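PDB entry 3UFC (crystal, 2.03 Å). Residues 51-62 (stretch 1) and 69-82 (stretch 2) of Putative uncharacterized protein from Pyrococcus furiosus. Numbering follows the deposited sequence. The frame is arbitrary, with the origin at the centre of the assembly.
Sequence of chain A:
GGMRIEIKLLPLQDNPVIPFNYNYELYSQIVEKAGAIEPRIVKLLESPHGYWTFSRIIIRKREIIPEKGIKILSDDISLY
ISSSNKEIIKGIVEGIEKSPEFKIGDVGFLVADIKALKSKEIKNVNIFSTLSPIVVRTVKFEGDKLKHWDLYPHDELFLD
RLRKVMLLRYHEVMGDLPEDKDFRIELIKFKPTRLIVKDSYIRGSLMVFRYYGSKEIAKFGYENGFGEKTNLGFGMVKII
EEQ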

# COMPACT_ATOMS: atom_id res chain seq x y z
N TYR A 51 -2.91 -9.10 3.51
CA TYR A 51 -2.23 -10.18 2.80
C TYR A 51 -1.54 -9.64 1.56
O TYR A 51 -0.89 -10.38 0.83
CB TYR A 51 -3.22 -11.27 2.38
CG TYR A 51 -3.64 -12.20 3.50
CD1 TYR A 51 -4.53 -11.78 4.50
CD2 TYR A 51 -3.14 -13.50 3.56
CE1 TYR A 51 -4.91 -12.65 5.53
CE2 TYR A 51 -3.52 -14.37 4.58
CZ TYR A 51 -4.40 -13.94 5.56
OH TYR A 51 -4.76 -14.81 6.55
N TRP A 52 -1.70 -8.34 1.32
CA TRP A 52 -1.08 -7.70 0.17
C TRP A 52 -1.13 -6.19 0.36
O TRP A 52 -1.69 -5.70 1.35
CB TRP A 52 -1.84 -8.07 -1.12
CG TRP A 52 -3.27 -7.56 -1.15
CD1 TRP A 52 -4.26 -7.86 -0.25
CD2 TRP A 52 -3.85 -6.68 -2.12
NE1 TRP A 52 -5.43 -7.22 -0.61
CE2 TRP A 52 -5.21 -6.49 -1.75
CE3 TRP A 52 -3.36 -6.04 -3.27
CZ2 TRP A 52 -6.08 -5.68 -2.50
CZ3 TRP A 52 -4.23 -5.23 -4.01
CH2 TRP A 52 -5.58 -5.06 -3.61
N THR A 53 -0.55 -5.46 -0.58
CA THR A 53 -0.55 -4.01 -0.53
C THR A 53 -0.47 -3.44 -1.93
O THR A 53 -0.18 -4.17 -2.89
CB THR A 53 0.67 -3.48 0.27
OG1 THR A 53 0.65 -2.05 0.29
CG2 THR A 53 1.98 -3.92 -0.37
N PHE A 54 -0.77 -2.16 -2.07
CA PHE A 54 -0.63 -1.49 -3.35
C PHE A 54 -0.30 -0.03 -3.12
O PHE A 54 -0.58 0.52 -2.05
CB PHE A 54 -1.86 -1.68 -4.27
CG PHE A 54 -3.14 -1.04 -3.79
CD1 PHE A 54 -4.06 -1.76 -3.03
CD2 PHE A 54 -3.49 0.24 -4.20
CE1 PHE A 54 -5.31 -1.22 -2.69
CE2 PHE A 54 -4.74 0.80 -3.88
CZ PHE A 54 -5.65 0.06 -3.12
N SER A 55 0.34 0.57 -4.10
CA SER A 55 0.77 1.96 -4.02
C SER A 55 -0.33 2.94 -4.41
O SER A 55 -1.43 2.56 -4.80
CB SER A 55 1.94 2.20 -4.96
OG SER A 55 1.48 2.21 -6.31
N ARG A 56 0.01 4.21 -4.28
CA ARG A 56 -0.89 5.26 -4.71
C ARG A 56 -0.60 5.30 -6.22
O ARG A 56 0.41 4.75 -6.68
CB ARG A 56 -0.51 6.59 -4.05
CG ARG A 56 -0.93 6.69 -2.58
CD ARG A 56 -2.41 7.06 -2.45
NE ARG A 56 -2.64 8.43 -2.89
CZ ARG A 56 -3.84 8.96 -3.10
NH1 ARG A 56 -4.94 8.24 -2.92
NH2 ARG A 56 -3.94 10.21 -3.52
N ILE A 57 -1.48 5.92 -7.00
CA ILE A 57 -1.23 5.99 -8.43
C ILE A 57 -0.05 6.95 -8.61
O ILE A 57 -0.11 8.10 -8.20
CB ILE A 57 -2.49 6.52 -9.18
CG1 ILE A 57 -3.64 5.53 -9.02
CG2 ILE A 57 -2.18 6.72 -10.66
CD1 ILE A 57 -4.98 6.02 -9.56
N ILE A 58 1.04 6.45 -9.19
CA ILE A 58 2.24 7.25 -9.39
C ILE A 58 2.21 7.92 -10.77
O ILE A 58 2.29 7.25 -11.80
CB ILE A 58 3.51 6.38 -9.26
CG1 ILE A 58 3.49 5.62 -7.93
CG2 ILE A 58 4.77 7.25 -9.34
CD1 ILE A 58 3.47 6.51 -6.72
N ILE A 59 2.10 9.24 -10.76
CA ILE A 59 2.02 10.03 -11.99
C ILE A 59 3.30 10.87 -12.17
O ILE A 59 3.61 11.73 -11.35
CB ILE A 59 0.79 10.95 -11.92
CG1 ILE A 59 -0.46 10.11 -11.64
CG2 ILE A 59 0.63 11.71 -13.22
CD1 ILE A 59 -1.65 10.89 -11.17
N ARG A 60 4.03 10.60 -13.25
CA ARG A 60 5.28 11.31 -13.53
C ARG A 60 5.16 12.83 -13.51
O ARG A 60 5.98 13.52 -12.90
CB ARG A 60 5.85 10.86 -14.88
CG ARG A 60 7.19 11.49 -15.23
CD ARG A 60 7.64 11.09 -16.62
NE ARG A 60 8.83 11.82 -17.04
CZ ARG A 60 9.38 11.71 -18.25
NH1 ARG A 60 8.84 10.91 -19.16
NH2 ARG A 60 10.46 12.42 -18.55
N LYS A 61 4.13 13.35 -14.17
CA LYS A 61 3.91 14.79 -14.21
C LYS A 61 2.47 15.08 -13.81
O LYS A 61 1.53 14.77 -14.53
CB LYS A 61 4.19 15.34 -15.62
CG LYS A 61 4.37 16.85 -15.65
CD LYS A 61 4.83 17.32 -17.02
CE LYS A 61 5.23 18.79 -16.97
NZ LYS A 61 6.35 19.01 -16.01
N ARG A 62 2.31 15.69 -12.64
CA ARG A 62 1.00 16.00 -12.09
C ARG A 62 0.90 17.43 -11.56
O ARG A 62 1.91 18.10 -11.35
CB ARG A 62 0.70 15.04 -10.95
CG ARG A 62 1.85 14.94 -9.96
CD ARG A 62 1.38 14.77 -8.52
NE ARG A 62 0.76 13.47 -8.28
CZ ARG A 62 0.25 13.11 -7.11
NH1 ARG A 62 0.30 13.94 -6.08
NH2 ARG A 62 -0.30 11.91 -6.96
N GLY A 69 -8.73 17.80 -7.25
CA GLY A 69 -8.03 16.54 -7.33
C GLY A 69 -6.64 16.65 -7.93
O GLY A 69 -5.97 17.68 -7.79
N ILE A 70 -6.21 15.59 -8.60
CA ILE A 70 -4.90 15.56 -9.22
C ILE A 70 -5.05 15.66 -10.74
O ILE A 70 -5.75 14.86 -11.35
CB ILE A 70 -4.16 14.24 -8.89
CG1 ILE A 70 -4.17 14.01 -7.38
CG2 ILE A 70 -2.73 14.30 -9.39
CD1 ILE A 70 -3.62 12.65 -6.96
N LYS A 71 -4.40 16.66 -11.33
CA LYS A 71 -4.46 16.84 -12.78
C LYS A 71 -3.31 16.09 -13.42
O LYS A 71 -2.14 16.39 -13.17
CB LYS A 71 -4.39 18.32 -13.14
CG LYS A 71 -4.54 18.58 -14.63
CD LYS A 71 -4.46 20.07 -14.95
CE LYS A 71 -4.62 20.33 -16.44
NZ LYS A 71 -4.58 21.79 -16.75
N ILE A 72 -3.65 15.10 -14.25
CA ILE A 72 -2.65 14.28 -14.93
C ILE A 72 -2.10 14.99 -16.16
O ILE A 72 -2.83 15.27 -17.11
CB ILE A 72 -3.28 12.94 -15.36
CG1 ILE A 72 -3.77 12.19 -14.12
CG2 ILE A 72 -2.27 12.11 -16.15
CD1 ILE A 72 -4.58 10.96 -14.43
N LEU A 73 -0.80 15.28 -16.14
CA LEU A 73 -0.15 15.97 -17.25
C LEU A 73 0.80 15.05 -18.01
O LEU A 73 1.73 15.51 -18.67
CB LEU A 73 0.65 17.18 -16.73
CG LEU A 73 -0.10 18.22 -15.89
CD1 LEU A 73 0.89 19.25 -15.39
CD2 LEU A 73 -1.19 18.88 -16.72
N SER A 74 0.56 13.74 -17.92
CA SER A 74 1.41 12.77 -18.60
C SER A 74 0.75 11.40 -18.72
O SER A 74 -0.12 11.05 -17.92
CB SER A 74 2.73 12.62 -17.84
OG SER A 74 3.50 11.55 -18.36
N ASP A 75 1.17 10.64 -19.72
CA ASP A 75 0.64 9.30 -19.95
C ASP A 75 1.46 8.26 -19.19
O ASP A 75 1.15 7.08 -19.20
CB ASP A 75 0.65 8.96 -21.44
CG ASP A 75 -0.50 9.59 -22.19
OD1 ASP A 75 -0.40 9.75 -23.42
OD2 ASP A 75 -1.53 9.91 -21.55
N ASP A 76 2.52 8.72 -18.54
CA ASP A 76 3.40 7.85 -17.77
C ASP A 76 2.81 7.72 -16.36
O ASP A 76 3.14 8.50 -15.45
CB ASP A 76 4.81 8.44 -17.73
CG ASP A 76 5.81 7.54 -17.04
OD1 ASP A 76 5.75 6.31 -17.25
OD2 ASP A 76 6.67 8.07 -16.30
N ILE A 77 1.93 6.74 -16.20
CA ILE A 77 1.23 6.49 -14.94
C ILE A 77 1.38 5.04 -14.52
O ILE A 77 1.12 4.13 -15.30
CB ILE A 77 -0.27 6.80 -15.09
CG1 ILE A 77 -0.47 8.24 -15.54
CG2 ILE A 77 -0.99 6.53 -13.78
CD1 ILE A 77 -1.90 8.57 -15.91
N SER A 78 1.78 4.82 -13.27
CA SER A 78 1.96 3.47 -12.77
C SER A 78 1.27 3.18 -11.44
O SER A 78 1.11 4.06 -10.60
CB SER A 78 3.46 3.17 -12.62
OG SER A 78 4.12 3.18 -13.87
N LEU A 79 0.86 1.93 -11.28
CA LEU A 79 0.23 1.44 -10.06
C LEU A 79 1.03 0.20 -9.68
O LEU A 79 1.12 -0.75 -10.48
CB LEU A 79 -1.23 1.05 -10.31
CG LEU A 79 -1.91 0.29 -9.16
CD1 LEU A 79 -2.00 1.19 -7.92
CD2 LEU A 79 -3.30 -0.16 -9.59
N TYR A 80 1.62 0.19 -8.49
CA TYR A 80 2.39 -0.98 -8.06
C TYR A 80 1.59 -1.81 -7.06
O TYR A 80 0.87 -1.28 -6.22
CB TYR A 80 3.72 -0.54 -7.44
CG TYR A 80 4.54 0.33 -8.36
CD1 TYR A 80 4.37 1.71 -8.37
CD2 TYR A 80 5.48 -0.23 -9.23
CE1 TYR A 80 5.10 2.52 -9.24
CE2 TYR A 80 6.21 0.57 -10.11
CZ TYR A 80 6.02 1.94 -10.10
OH TYR A 80 6.73 2.74 -10.96
N ILE A 81 1.72 -3.12 -7.17
CA ILE A 81 1.02 -4.04 -6.30
C ILE A 81 2.01 -5.10 -5.84
O ILE A 81 2.91 -5.49 -6.60
CB ILE A 81 -0.14 -4.72 -7.05
CG1 ILE A 81 -1.14 -3.66 -7.53
CG2 ILE A 81 -0.82 -5.74 -6.15
CD1 ILE A 81 -2.31 -4.23 -8.31
N SER A 82 1.87 -5.57 -4.60
CA SER A 82 2.77 -6.58 -4.08
C SER A 82 2.11 -7.48 -3.06
O SER A 82 1.13 -7.10 -2.41
CB SER A 82 4.01 -5.93 -3.46
OG SER A 82 4.81 -6.91 -2.82

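What does the first strand of stretch 2 offer its partner? I70 points toward stretch 1 and packs its CG2 against I59 CD1 at 4.0 Å, while its CD1 lies over one face of the R62 guanidinium, 3.4 Å from R62 NH2. I72 adds to the same apolar patch, its CG1 lying 3.9 Å from I59 CD1.

How is the contact held where the strand breaks? L73 N donates to K61 O at 2.9 Å. Within the turn, S74 OG accepts from D76 N at 3.0 Å, and D76 O in turn receives R60 N at 3.2 Å. D76 OD2 stays 4.4 Å from R60 NE, too far for a salt bridge.

How does the pairing continue beyond S78? S78 and I58 form a reciprocal antiparallel pair, S78 N to I58 O at 2.9 Å and I58 N to S78 O at 2.8 Å. The register then slips by one residue before F54. Across this irregularity a side chain substitutes for backbone: Y80 N donates to S55 OG at 3.0 Å, while Y80 O accepts from S55 N at 2.9 Å.

What joins the last residues? I81 CG1 meets F54 CB at 3.9 Å, and S82 and T53 exchange two backbone hydrogen bonds, S82 N to T53 O and T53 N to S82 O, both 3.0 Å.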